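Aromatic-amino-acid transaminase TyrB (Burkholderia cenocepacia K56-2Valvano, PDB 4WD2) probably catalyses the pyridoxal-phosphate-dependent transfer of amino groups between aromatic amino acids and 2-oxo acids. Local coordinates at residues A80-A85 against K300-V305; V86-F91 against P96-G101; L165-M170 against E199-K204. All blocks are in the same frame, centred on the assembly; numbering follows the deposited sequence.

Interaction 1: residues A80-A85 against K300-V305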
ATOM      1  N   ALA A  80      -2.014  16.310   3.308  1.00 14.11           N
ATOM      2  CA  ALA A  80      -2.338  17.478   2.496  1.00 14.24           C
ATOM      3  C   ALA A  80      -1.097  18.242   2.053  1.00 12.81           C
ATOM      4  O   ALA A  80      -1.009  18.674   0.903  1.00 11.50           O
ATOM      5  CB  ALA A  80      -3.279  18.408   3.256  1.00 16.45           C
ATOM      6  N   ALA A  81      -0.150  18.421   2.971  1.00 12.08           N
ATOM      7  CA  ALA A  81       1.089  19.131   2.675  1.00 13.58           C
ATOM      8  C   ALA A  81       1.924  18.379   1.640  1.00 13.61           C
ATOM      9  O   ALA A  81       2.525  18.992   0.755  1.00 15.06           O
ATOM     10  CB  ALA A  81       1.891  19.356   3.949  1.00 15.45           C
ATOM     11  N   TYR A  82       1.952  17.053   1.749  1.00 13.66           N
ATOM     12  CA  TYR A  82       2.633  16.200   0.770  1.00 13.33           C
ATOM     13  C   TYR A  82       2.032  16.357  -0.630  1.00 11.60           C
ATOM     14  O   TYR A  82       2.757  16.601  -1.598  1.00 10.01           O
ATOM     15  CB  TYR A  82       2.562  14.735   1.214  1.00 11.60           C
ATOM     16  CG  TYR A  82       3.186  13.700   0.287  1.00 12.03           C
ATOM     17  CD1 TYR A  82       2.463  13.145  -0.768  1.00 11.82           C
ATOM     18  CD2 TYR A  82       4.477  13.231   0.509  1.00 12.18           C
ATOM     19  CE1 TYR A  82       3.022  12.176  -1.592  1.00 11.72           C
ATOM     20  CE2 TYR A  82       5.040  12.263  -0.307  1.00 12.44           C
ATOM     21  CZ  TYR A  82       4.309  11.738  -1.352  1.00 12.27           C
ATOM     22  OH  TYR A  82       4.874  10.773  -2.156  1.00 11.67           O
ATOM     23  N   ARG A  83       0.712  16.199  -0.730  1.00 11.90           N
ATOM     24  CA  ARG A  83      -0.012  16.338  -2.001  1.00 11.33           C
ATOM     25  C   ARG A  83       0.280  17.666  -2.703  1.00 12.42           C
ATOM     26  O   ARG A  83       0.515  17.716  -3.917  1.00  9.08           O
ATOM     27  CB  ARG A  83      -1.523  16.213  -1.768  1.00 10.38           C
ATOM     28  CG  ARG A  83      -1.977  14.866  -1.248  1.00 10.42           C
ATOM     29  CD  ARG A  83      -3.402  14.955  -0.730  1.00 11.79           C
ATOM     30  NE  ARG A  83      -4.287  15.541  -1.726  1.00 11.77           N
ATOM     31  CZ  ARG A  83      -5.249  16.413  -1.455  1.00 13.46           C
ATOM     32  NH1 ARG A  83      -5.467  16.806  -0.203  1.00 13.86           N
ATOM     33  NH2 ARG A  83      -6.001  16.887  -2.439  1.00 14.04           N
ATOM     34  N   ASP A  84       0.262  18.747  -1.933  1.00 13.64           N
ATOM     35  CA  ASP A  84       0.507  20.062  -2.507  1.00 13.74           C
ATOM     36  C   ASP A  84       1.948  20.210  -2.976  1.00 11.88           C
ATOM     37  O   ASP A  84       2.211  20.761  -4.049  1.00 11.25           O
ATOM     38  CB  ASP A  84       0.172  21.153  -1.502  1.00 14.62           C
ATOM     39  CG  ASP A  84       0.451  22.525  -2.044  1.00 17.52           C
ATOM     40  OD1 ASP A  84      -0.341  22.989  -2.889  1.00 18.24           O
ATOM     41  OD2 ASP A  84       1.464  23.132  -1.641  1.00 19.36           O
ATOM     42  N   ALA A  85       2.880  19.716  -2.167  1.00 11.51           N
ATOM     43  CA  ALA A  85       4.298  19.768  -2.507  1.00 10.54           C
ATOM     44  C   ALA A  85       4.577  18.934  -3.753  1.00 11.20           C
ATOM     45  O   ALA A  85       5.294  19.363  -4.651  1.00 14.34           O
ATOM     46  CB  ALA A  85       5.142  19.282  -1.347  1.00 10.04           C
ATOM     47  N   LYS A 300       6.016  12.268   5.463  1.00 13.33           N
ATOM     48  CA  LYS A 300       6.498  13.343   6.325  1.00 13.84           C
ATOM     49  C   LYS A 300       7.903  13.768   5.927  1.00 11.89           C
ATOM     50  O   LYS A 300       8.204  14.957   5.899  1.00 12.22           O
ATOM     51  CB  LYS A 300       6.487  12.919   7.797  1.00 17.27           C
ATOM     52  CG  LYS A 300       5.114  12.901   8.454  1.00 22.10           C
ATOM     53  CD  LYS A 300       4.518  14.298   8.611  1.00 26.01           C
ATOM     54  CE  LYS A 300       3.413  14.303   9.663  1.00 29.24           C
ATOM     55  NZ  LYS A 300       2.604  15.562   9.659  1.00 30.08           N
ATOM     56  N   VAL A 301       8.759  12.793   5.625  1.00 10.59           N
ATOM     57  CA  VAL A 301      10.133  13.075   5.210  1.00 10.72           C
ATOM     58  C   VAL A 301      10.144  13.856   3.905  1.00 11.89           C
ATOM     59  O   VAL A 301      10.799  14.896   3.797  1.00 13.65           O
ATOM     60  CB  VAL A 301      10.969  11.779   5.028  1.00 12.15           C
ATOM     61  CG1 VAL A 301      12.306  12.095   4.370  1.00 13.57           C
ATOM     62  CG2 VAL A 301      11.187  11.083   6.363  1.00 11.91           C
ATOM     63  N   VAL A 302       9.418  13.351   2.913  1.00 10.21           N
ATOM     64  CA  VAL A 302       9.350  14.005   1.615  1.00  9.96           C
ATOM     65  C   VAL A 302       8.748  15.407   1.730  1.00  9.38           C
ATOM     66  O   VAL A 302       9.287  16.363   1.170  1.00  8.97           O
ATOM     67  CB  VAL A 302       8.537  13.165   0.606  1.00  9.90           C
ATOM     68  CG1 VAL A 302       8.201  13.986  -0.633  1.00  7.47           C
ATOM     69  CG2 VAL A 302       9.305  11.896   0.234  1.00  9.78           C
ATOM     70  N   ALA A 303       7.644  15.535   2.460  1.00  9.81           N
ATOM     71  CA  ALA A 303       7.006  16.839   2.640  1.00 10.41           C
ATOM     72  C   ALA A 303       7.933  17.827   3.358  1.00 11.81           C
ATOM     73  O   ALA A 303       7.956  19.015   3.034  1.00 12.62           O
ATOM     74  CB  ALA A 303       5.698  16.692   3.400  1.00 11.51           C
ATOM     75  N   ALA A 304       8.696  17.333   4.326  1.00 11.34           N
ATOM     76  CA  ALA A 304       9.634  18.177   5.054  1.00 12.56           C
ATOM     77  C   ALA A 304      10.766  18.651   4.147  1.00 11.20           C
ATOM     78  O   ALA A 304      11.200  19.794   4.236  1.00 11.56           O
ATOM     79  CB  ALA A 304      10.192  17.437   6.269  1.00 13.32           C
ATOM     80  N   VAL A 305      11.245  17.774   3.268  1.00 11.08           N
ATOM     81  CA  VAL A 305      12.331  18.141   2.367  1.00 10.69           C
ATOM     82  C   VAL A 305      11.854  19.147   1.323  1.00 10.38           C
ATOM     83  O   VAL A 305      12.473  20.192   1.131  1.00 10.74           O
ATOM     84  CB  VAL A 305      12.926  16.904   1.665  1.00  9.78           C
ATOM     85  CG1 VAL A 305      13.832  17.333   0.534  1.00 10.35           C
ATOM     86  CG2 VAL A 305      13.692  16.038   2.663  1.00 10.20           C
TER
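Tyr82 and Ala303 face each other where two helices cross at 54°, their short axes approaching to 8.8 Å and the two CA atoms lying 4.8 Å apart. The small Ala303 at the crossing is consistent with this short CA separation. Ala303 aims its methyl at the backbone of Tyr82, with Ala303 CB 4.1 Å from Tyr82 CA and 4.3 Å from Tyr82 CB, and the same methyl also lies near the carbonyl carbon of Ala81. The phenol then carries the contact onward. A chi1 of 178° sets Tyr82 CG anti to the backbone N and brings one ortho–meta side of the ring, CD2 and CE2, against Val302. The isopropyl group approaches that side obliquely, led by the branch Val302 CG1, which comes to 3.6 Å from Tyr82 CE2; Val302 CB follows close behind.

Both helices belong to the fold-type I architecture of class I and II aminotransferases, in which helices pack around a large, mostly parallel sheet. The hydroxyl of Tyr82 reaches that sheet: it hydrogen-bonds to the carbonyl oxygen of Gly264, at the start of the antiparallel strand 264-269. This bond holds the outer end of the phenol, while the ring also touches Val263 and Ala299. Away from helix 80-91, Val301 packs against helix 55-65, while Val305 touches Phe256, a near neighbour in sequence of Lys254, the residue that bears the cofactor as an internal aldimine.

Interaction 2: residues V86-F91 against P96-G101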
ATOM      1  N   VAL A  86       4.008  17.737  -3.801  1.00 10.86           N
ATOM      2  CA  VAL A  86       4.183  16.859  -4.949  1.00 11.03           C
ATOM      3  C   VAL A  86       3.623  17.478  -6.224  1.00  9.83           C
ATOM      4  O   VAL A  86       4.257  17.429  -7.278  1.00 10.42           O
ATOM      5  CB  VAL A  86       3.517  15.498  -4.705  1.00 12.49           C
ATOM      6  CG1 VAL A  86       3.445  14.691  -5.992  1.00 11.51           C
ATOM      7  CG2 VAL A  86       4.283  14.748  -3.645  1.00 14.96           C
ATOM      8  N   GLN A  87       2.434  18.070  -6.124  1.00  8.47           N
ATOM      9  CA  GLN A  87       1.792  18.673  -7.287  1.00  7.11           C
ATOM     10  C   GLN A  87       2.623  19.838  -7.826  1.00  7.16           C
ATOM     11  O   GLN A  87       2.812  19.984  -9.039  1.00  7.13           O
ATOM     12  CB  GLN A  87       0.384  19.142  -6.929  1.00  7.13           C
ATOM     13  CG  GLN A  87      -0.440  19.542  -8.129  1.00  8.15           C
ATOM     14  CD  GLN A  87      -1.728  20.195  -7.725  1.00  9.20           C
ATOM     15  OE1 GLN A  87      -1.807  21.416  -7.598  1.00 10.50           O
ATOM     16  NE2 GLN A  87      -2.747  19.386  -7.502  1.00  8.12           N
ATOM     17  N   SER A  88       3.131  20.653  -6.910  1.00  7.41           N
ATOM     18  CA  SER A  88       4.002  21.776  -7.258  1.00  9.26           C
ATOM     19  C   SER A  88       5.312  21.305  -7.898  1.00 10.11           C
ATOM     20  O   SER A  88       5.781  21.878  -8.884  1.00 10.74           O
ATOM     21  CB  SER A  88       4.299  22.611  -6.015  1.00 10.31           C
ATOM     22  OG  SER A  88       5.060  23.754  -6.351  1.00 12.53           O
ATOM     23  N   LEU A  89       5.909  20.264  -7.332  1.00 10.41           N
ATOM     24  CA  LEU A  89       7.158  19.732  -7.865  1.00 10.12           C
ATOM     25  C   LEU A  89       6.987  19.200  -9.281  1.00  8.95           C
ATOM     26  O   LEU A  89       7.819  19.446 -10.151  1.00  9.29           O
ATOM     27  CB  LEU A  89       7.692  18.619  -6.962  1.00  8.37           C
ATOM     28  CG  LEU A  89       8.864  17.808  -7.513  1.00  6.78           C
ATOM     29  CD1 LEU A  89      10.122  18.661  -7.636  1.00  7.16           C
ATOM     30  CD2 LEU A  89       9.119  16.606  -6.618  1.00  8.85           C
ATOM     31  N   VAL A  90       5.903  18.464  -9.506  1.00  8.41           N
ATOM     32  CA  VAL A  90       5.674  17.820 -10.794  1.00  8.69           C
ATOM     33  C   VAL A  90       5.274  18.798 -11.900  1.00  9.36           C
ATOM     34  O   VAL A  90       5.806  18.730 -13.007  1.00  9.46           O
ATOM     35  CB  VAL A  90       4.595  16.729 -10.684  1.00  9.19           C
ATOM     36  CG1 VAL A  90       4.215  16.199 -12.070  1.00  9.47           C
ATOM     37  CG2 VAL A  90       5.086  15.594  -9.805  1.00  9.89           C
ATOM     38  N   PHE A  91       4.344  19.704 -11.610  1.00  9.69           N
ATOM     39  CA  PHE A  91       3.801  20.580 -12.648  1.00  9.57           C
ATOM     40  C   PHE A  91       4.454  21.958 -12.668  1.00 10.48           C
ATOM     41  O   PHE A  91       4.291  22.715 -13.628  1.00 12.31           O
ATOM     42  CB  PHE A  91       2.284  20.738 -12.477  1.00  8.80           C
ATOM     43  CG  PHE A  91       1.515  19.457 -12.667  1.00  8.89           C
ATOM     44  CD1 PHE A  91       1.279  18.607 -11.596  1.00  8.74           C
ATOM     45  CD2 PHE A  91       1.025  19.107 -13.915  1.00  8.88           C
ATOM     46  CE1 PHE A  91       0.581  17.426 -11.767  1.00  9.02           C
ATOM     47  CE2 PHE A  91       0.315  17.924 -14.090  1.00  9.33           C
ATOM     48  CZ  PHE A  91       0.100  17.083 -13.016  1.00  9.29           C
ATOM     49  N   PRO A  96      -0.646  26.758 -14.769  1.00  9.31           N
ATOM     50  CA  PRO A  96      -2.027  27.255 -14.825  1.00 10.44           C
ATOM     51  C   PRO A  96      -3.070  26.206 -14.421  1.00  9.32           C
ATOM     52  O   PRO A  96      -4.096  26.559 -13.856  1.00  8.83           O
ATOM     53  CB  PRO A  96      -2.198  27.658 -16.298  1.00 11.20           C
ATOM     54  CG  PRO A  96      -1.115  26.922 -17.033  1.00 11.02           C
ATOM     55  CD  PRO A  96       0.032  26.880 -16.069  1.00 10.68           C
ATOM     56  N   ALA A  97      -2.811  24.936 -14.704  1.00 10.08           N
ATOM     57  CA  ALA A  97      -3.738  23.877 -14.324  1.00 10.70           C
ATOM     58  C   ALA A  97      -3.773  23.720 -12.811  1.00 11.52           C
ATOM     59  O   ALA A  97      -4.796  23.335 -12.238  1.00 12.52           O
ATOM     60  CB  ALA A  97      -3.359  22.565 -14.986  1.00  9.81           C
ATOM     61  N   ARG A  98      -2.645  24.007 -12.168  1.00 10.15           N
ATOM     62  CA  ARG A  98      -2.576  23.998 -10.709  1.00  9.03           C
ATOM     63  C   ARG A  98      -3.354  25.173 -10.133  1.00  9.58           C
ATOM     64  O   ARG A  98      -4.117  25.013  -9.187  1.00 10.66           O
ATOM     65  CB  ARG A  98      -1.118  24.026 -10.247  1.00  7.24           C
ATOM     66  CG  ARG A  98      -0.880  24.428  -8.806  1.00  7.43           C
ATOM     67  CD  ARG A  98       0.568  24.114  -8.424  1.00 11.24           C
ATOM     68  NE  ARG A  98       0.924  24.594  -7.089  1.00 12.15           N
ATOM     69  CZ  ARG A  98       0.621  23.978  -5.949  1.00 11.43           C
ATOM     70  NH1 ARG A  98      -0.077  22.847  -5.954  1.00 11.75           N
ATOM     71  NH2 ARG A  98       1.004  24.505  -4.794  1.00 11.51           N
ATOM     72  N   ALA A  99      -3.186  26.352 -10.721  1.00 10.91           N
ATOM     73  CA  ALA A  99      -3.869  27.548 -10.223  1.00 11.15           C
ATOM     74  C   ALA A  99      -5.383  27.454 -10.414  1.00 11.30           C
ATOM     75  O   ALA A  99      -6.151  27.976  -9.602  1.00 10.08           O
ATOM     76  CB  ALA A  99      -3.325  28.797 -10.906  1.00  9.90           C
ATOM     77  N   ALA A 100      -5.806  26.773 -11.478  1.00 12.39           N
ATOM     78  CA  ALA A 100      -7.228  26.657 -11.809  1.00 11.46           C
ATOM     79  C   ALA A 100      -7.901  25.454 -11.139  1.00 10.74           C
ATOM     80  O   ALA A 100      -9.077  25.169 -11.387  1.00 10.42           O
ATOM     81  CB  ALA A 100      -7.406  26.580 -13.313  1.00 12.13           C
ATOM     82  N   GLY A 101      -7.160  24.752 -10.290  1.00  9.49           N
ATOM     83  CA  GLY A 101      -7.707  23.617  -9.568  1.00 10.72           C
ATOM     84  C   GLY A 101      -8.132  22.438 -10.430  1.00 11.32           C
ATOM     85  O   GLY A 101      -9.026  21.672 -10.045  1.00  8.53           O
TER
HETATM   86  O   HOH W   1      -3.982  22.803  -7.484  1.00 10.24           O
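Arg98 reaches from the short helix 96-99 to Gln87 and Ser88 on the last turns of helix 80-91, and every carbon on the way has a neighbour. Its CB, the base of the chain, is loosely beside Gln87 OE1. With chi1 at 163° and the chain extended from CG to NE, the side chain then runs past this amide oxygen: Arg98 CG lies 3.4 Å from Gln87 OE1, and Arg98 CD lies 3.7 Å from the same atom. At NE the neighbour changes, the closest atom now being Ser88 CB. That methylene sits over the centre of one face of the guanidinium, with Ser88 CB 3.9 Å from Arg98 CZ.

Polar partners gather at the tip. Arg98 NH1 donates to Gln87 OE1 over 2.8 Å with a bent N-H...O angle of 142°. The acceptor lies close to the guanidinium plane, whereas the nitrogen stands above the carbonyl plane rather than on a lone pair; the two flat groups are turned 77° against each other. Arg98 NH2 reaches back along helix 80-91 to form a salt bridge with Asp84 OD1, and NH1 is also near that oxygen, so the two nitrogens are not cleanly divided between their partners.

A water adds a second link, donating to Gln87 OE1 at 2.6 Å and to the carbonyl oxygen of Arg98 at 2.8 Å; just beyond, the helix ends in a Schellman motif at Gly101. The arginine donor on OE1 supports this orientation of the Gln87 amide, whose NE2 bonds Thr105 OG1 on strand 103-108. Gln87 OE1 is thus a neutral acceptor for both arginine and water, while the Asp84 carboxylate balances the charge the guanidinium already carries.

Interaction 3: residues L165-M170 against E199-K204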
ATOM      1  N   LEU A 165      15.090   5.702 -31.390  1.00 11.31           N
ATOM      2  CA  LEU A 165      13.635   5.719 -31.324  1.00 15.19           C
ATOM      3  C   LEU A 165      12.973   5.578 -32.694  1.00 16.55           C
ATOM      4  O   LEU A 165      13.345   6.263 -33.646  1.00 17.65           O
ATOM      5  CB  LEU A 165      13.169   7.014 -30.660  1.00 14.37           C
ATOM      6  CG  LEU A 165      11.665   7.230 -30.506  1.00 13.67           C
ATOM      7  CD1 LEU A 165      11.121   6.393 -29.362  1.00  9.25           C
ATOM      8  CD2 LEU A 165      11.394   8.706 -30.285  1.00 11.71           C
ATOM      9  N   LYS A 166      11.992   4.686 -32.789  1.00 15.67           N
ATOM     10  CA  LYS A 166      11.177   4.575 -33.993  1.00 15.57           C
ATOM     11  C   LYS A 166      10.018   5.548 -33.909  1.00 13.92           C
ATOM     12  O   LYS A 166       8.870   5.128 -33.788  1.00 13.52           O
ATOM     13  CB  LYS A 166      10.631   3.158 -34.168  1.00 17.13           C
ATOM     14  CG  LYS A 166      11.664   2.065 -34.184  1.00 20.65           C
ATOM     15  CD  LYS A 166      10.986   0.701 -34.129  1.00 23.41           C
ATOM     16  CE  LYS A 166      10.871   0.066 -35.496  1.00 26.35           C
ATOM     17  NZ  LYS A 166      12.054  -0.788 -35.797  1.00 28.84           N
ATOM     18  N   PHE A 167      10.304   6.843 -33.967  1.00 13.26           N
ATOM     19  CA  PHE A 167       9.263   7.814 -33.679  1.00 12.90           C
ATOM     20  C   PHE A 167       8.129   7.837 -34.697  1.00 13.86           C
ATOM     21  O   PHE A 167       6.970   7.993 -34.324  1.00 14.20           O
ATOM     22  CB  PHE A 167       9.832   9.219 -33.563  1.00 12.90           C
ATOM     23  CG  PHE A 167       8.783  10.233 -33.257  1.00 12.65           C
ATOM     24  CD1 PHE A 167       8.114  10.200 -32.039  1.00 11.98           C
ATOM     25  CD2 PHE A 167       8.419  11.185 -34.194  1.00 13.46           C
ATOM     26  CE1 PHE A 167       7.121  11.122 -31.758  1.00 11.62           C
ATOM     27  CE2 PHE A 167       7.430  12.105 -33.914  1.00 13.07           C
ATOM     28  CZ  PHE A 167       6.787  12.074 -32.695  1.00 11.57           C
ATOM     29  N   ASP A 168       8.457   7.702 -35.980  1.00 15.90           N
ATOM     30  CA  ASP A 168       7.427   7.680 -37.011  1.00 16.34           C
ATOM     31  C   ASP A 168       6.458   6.512 -36.790  1.00 16.64           C
ATOM     32  O   ASP A 168       5.245   6.687 -36.876  1.00 16.34           O
ATOM     33  CB  ASP A 168       8.043   7.586 -38.412  1.00 17.53           C
ATOM     34  CG  ASP A 168       8.705   8.882 -38.860  1.00 19.01           C
ATOM     35  OD1 ASP A 168       8.443   9.946 -38.257  1.00 19.40           O
ATOM     36  OD2 ASP A 168       9.485   8.831 -39.836  1.00 20.32           O
ATOM     37  N   ALA A 169       6.997   5.328 -36.502  1.00 16.66           N
ATOM     38  CA  ALA A 169       6.174   4.141 -36.278  1.00 14.93           C
ATOM     39  C   ALA A 169       5.365   4.257 -34.985  1.00 13.00           C
ATOM     40  O   ALA A 169       4.205   3.847 -34.933  1.00 12.17           O
ATOM     41  CB  ALA A 169       7.039   2.884 -36.253  1.00 14.85           C
ATOM     42  N   MET A 170       5.989   4.808 -33.947  1.00 11.63           N
ATOM     43  CA  MET A 170       5.317   5.081 -32.681  1.00 10.41           C
ATOM     44  C   MET A 170       4.129   6.018 -32.872  1.00 13.03           C
ATOM     45  O   MET A 170       3.029   5.747 -32.388  1.00 13.57           O
ATOM     46  CB  MET A 170       6.292   5.695 -31.676  1.00  9.92           C
ATOM     47  CG  MET A 170       5.611   6.202 -30.423  1.00  9.31           C
ATOM     48  SD  MET A 170       6.667   7.134 -29.300  1.00 13.75           S
ATOM     49  CE  MET A 170       5.532   7.359 -27.926  1.00 12.33           C
ATOM     50  N   GLU A 199      11.665  17.235 -27.201  1.00  7.19           N
ATOM     51  CA  GLU A 199      10.514  18.109 -26.972  1.00  7.11           C
ATOM     52  C   GLU A 199       9.709  18.403 -28.226  1.00  7.30           C
ATOM     53  O   GLU A 199       8.529  18.731 -28.137  1.00  7.87           O
ATOM     54  CB  GLU A 199      10.975  19.414 -26.334  1.00  8.28           C
ATOM     55  CG  GLU A 199      11.514  19.185 -24.933  1.00 11.04           C
ATOM     56  CD  GLU A 199      11.868  20.464 -24.212  1.00 12.64           C
ATOM     57  OE1 GLU A 199      11.804  21.544 -24.837  1.00 13.78           O
ATOM     58  OE2 GLU A 199      12.201  20.377 -23.013  1.00 12.42           O
ATOM     59  N   GLY A 200      10.343  18.283 -29.388  1.00  7.97           N
ATOM     60  CA  GLY A 200       9.643  18.415 -30.654  1.00  9.16           C
ATOM     61  C   GLY A 200       8.770  17.201 -30.927  1.00 10.21           C
ATOM     62  O   GLY A 200       7.612  17.337 -31.326  1.00 10.60           O
ATOM     63  N   GLN A 201       9.325  16.012 -30.696  1.00  9.76           N
ATOM     64  CA  GLN A 201       8.572  14.768 -30.843  1.00  9.19           C
ATOM     65  C   GLN A 201       7.415  14.732 -29.846  1.00  9.85           C
ATOM     66  O   GLN A 201       6.312  14.280 -30.170  1.00  9.74           O
ATOM     67  CB  GLN A 201       9.501  13.562 -30.664  1.00  8.72           C
ATOM     68  CG  GLN A 201      10.624  13.505 -31.712  1.00  9.29           C
ATOM     69  CD  GLN A 201      11.619  12.390 -31.460  1.00  8.13           C
ATOM     70  OE1 GLN A 201      11.999  12.137 -30.323  1.00  6.86           O
ATOM     71  NE2 GLN A 201      12.043  11.711 -32.528  1.00  7.85           N
ATOM     72  N   TRP A 202       7.657  15.242 -28.641  1.00 10.46           N
ATOM     73  CA  TRP A 202       6.600  15.340 -27.636  1.00 10.60           C
ATOM     74  C   TRP A 202       5.431  16.190 -28.119  1.00  8.74           C
ATOM     75  O   TRP A 202       4.285  15.781 -27.995  1.00  8.18           O
ATOM     76  CB  TRP A 202       7.139  15.909 -26.322  1.00  9.45           C
ATOM     77  CG  TRP A 202       7.612  14.848 -25.368  1.00  8.41           C
ATOM     78  CD1 TRP A 202       8.871  14.699 -24.873  1.00  8.30           C
ATOM     79  CD2 TRP A 202       6.832  13.777 -24.813  1.00  7.78           C
ATOM     80  NE1 TRP A 202       8.924  13.613 -24.031  1.00  8.63           N
ATOM     81  CE2 TRP A 202       7.686  13.028 -23.982  1.00  8.98           C
ATOM     82  CE3 TRP A 202       5.493  13.388 -24.932  1.00  8.58           C
ATOM     83  CZ2 TRP A 202       7.247  11.907 -23.272  1.00  9.98           C
ATOM     84  CZ3 TRP A 202       5.056  12.268 -24.231  1.00  9.60           C
ATOM     85  CH2 TRP A 202       5.933  11.543 -23.411  1.00  9.79           C
ATOM     86  N   GLU A 203       5.714  17.367 -28.667  1.00  9.02           N
ATOM     87  CA  GLU A 203       4.638  18.225 -29.164  1.00  8.83           C
ATOM     88  C   GLU A 203       3.820  17.519 -30.237  1.00  8.40           C
ATOM     89  O   GLU A 203       2.585  17.606 -30.226  1.00  8.25           O
ATOM     90  CB  GLU A 203       5.178  19.552 -29.713  1.00  8.42           C
ATOM     91  CG  GLU A 203       4.231  20.718 -29.455  1.00  9.39           C
ATOM     92  CD  GLU A 203       3.977  20.935 -27.967  1.00 10.01           C
ATOM     93  OE1 GLU A 203       4.934  20.779 -27.171  1.00  9.79           O
ATOM     94  OE2 GLU A 203       2.830  21.261 -27.593  1.00 10.18           O
ATOM     95  N   LYS A 204       4.499  16.827 -31.156  1.00  8.16           N
ATOM     96  CA  LYS A 204       3.811  16.101 -32.232  1.00  8.96           C
ATOM     97  C   LYS A 204       2.972  14.947 -31.702  1.00  9.55           C
ATOM     98  O   LYS A 204       1.884  14.670 -32.216  1.00 10.30           O
ATOM     99  CB  LYS A 204       4.809  15.568 -33.258  1.00  9.23           C
ATOM    100  CG  LYS A 204       5.559  16.647 -34.010  1.00 11.07           C
ATOM    101  CD  LYS A 204       6.589  16.022 -34.944  1.00 14.76           C
ATOM    102  CE  LYS A 204       7.624  17.041 -35.379  1.00 17.02           C
ATOM    103  NZ  LYS A 204       8.621  16.437 -36.311  1.00 18.19           N
TER
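Phe167 and Gln201 join the opening turns of two helices in the large domain of this fold-type I aminotransferase, the first helix beginning straight after an inverse gamma turn centred on Lys166, its N-cap residue. Phe167 CG is anti to the backbone N (chi1 -180°), which carries the ring out to Gln201. Ring and amide run antiparallel and stack, their planes 29° apart. Gln201 CB makes a CH-pi contact over one face of the Phe167 ring, 3.8 Å from the centroid and 19° off the normal. Gln201 extends beyond CG back along the ring, so that Gln201 NE2 arrives 3.5 Å from Phe167 CB. The far end of the ring reaches the glutamine backbone, with Phe167 CZ 3.4 Å from Gln201 O, while the aliphatic chain of Lys204 borders its edge. Leu165, directed against the glutamine, brings its methyl CD2 to 3.5 Å from Gln201 OE1.

The chain before Lys166 runs antiparallel to strand 152-159 at the edge of the main sheet, and Leu165 packs on Tyr157 and Leu197. Helix 199-211 continues the packing through Trp202, which turns away from this contact to rest on Phe234 and Ala235 of helix 234-241.

Followed from the N terminus, the chain enters helix 80-91, whose first half awaits a distant partner. Its second half finds one almost at once: interaction 2 closes a short loop of four intervening residues. Interaction 3 closes next, over 28 residues that include strand 182-186, and is in series with interaction 2. Interaction 1 closes last, when 300-305 returns to 80-85 across 214 residues, so both other loops nest inside it and none cross. Interactions 1 and 2 share helix 80-91 and touch through the Asp84–Arg98 salt bridge; interaction 3 lies apart, its nearest atoms about 12 Å from interaction 2, tying helix 167-175, next to edge strand 164-165, to helix 199-211.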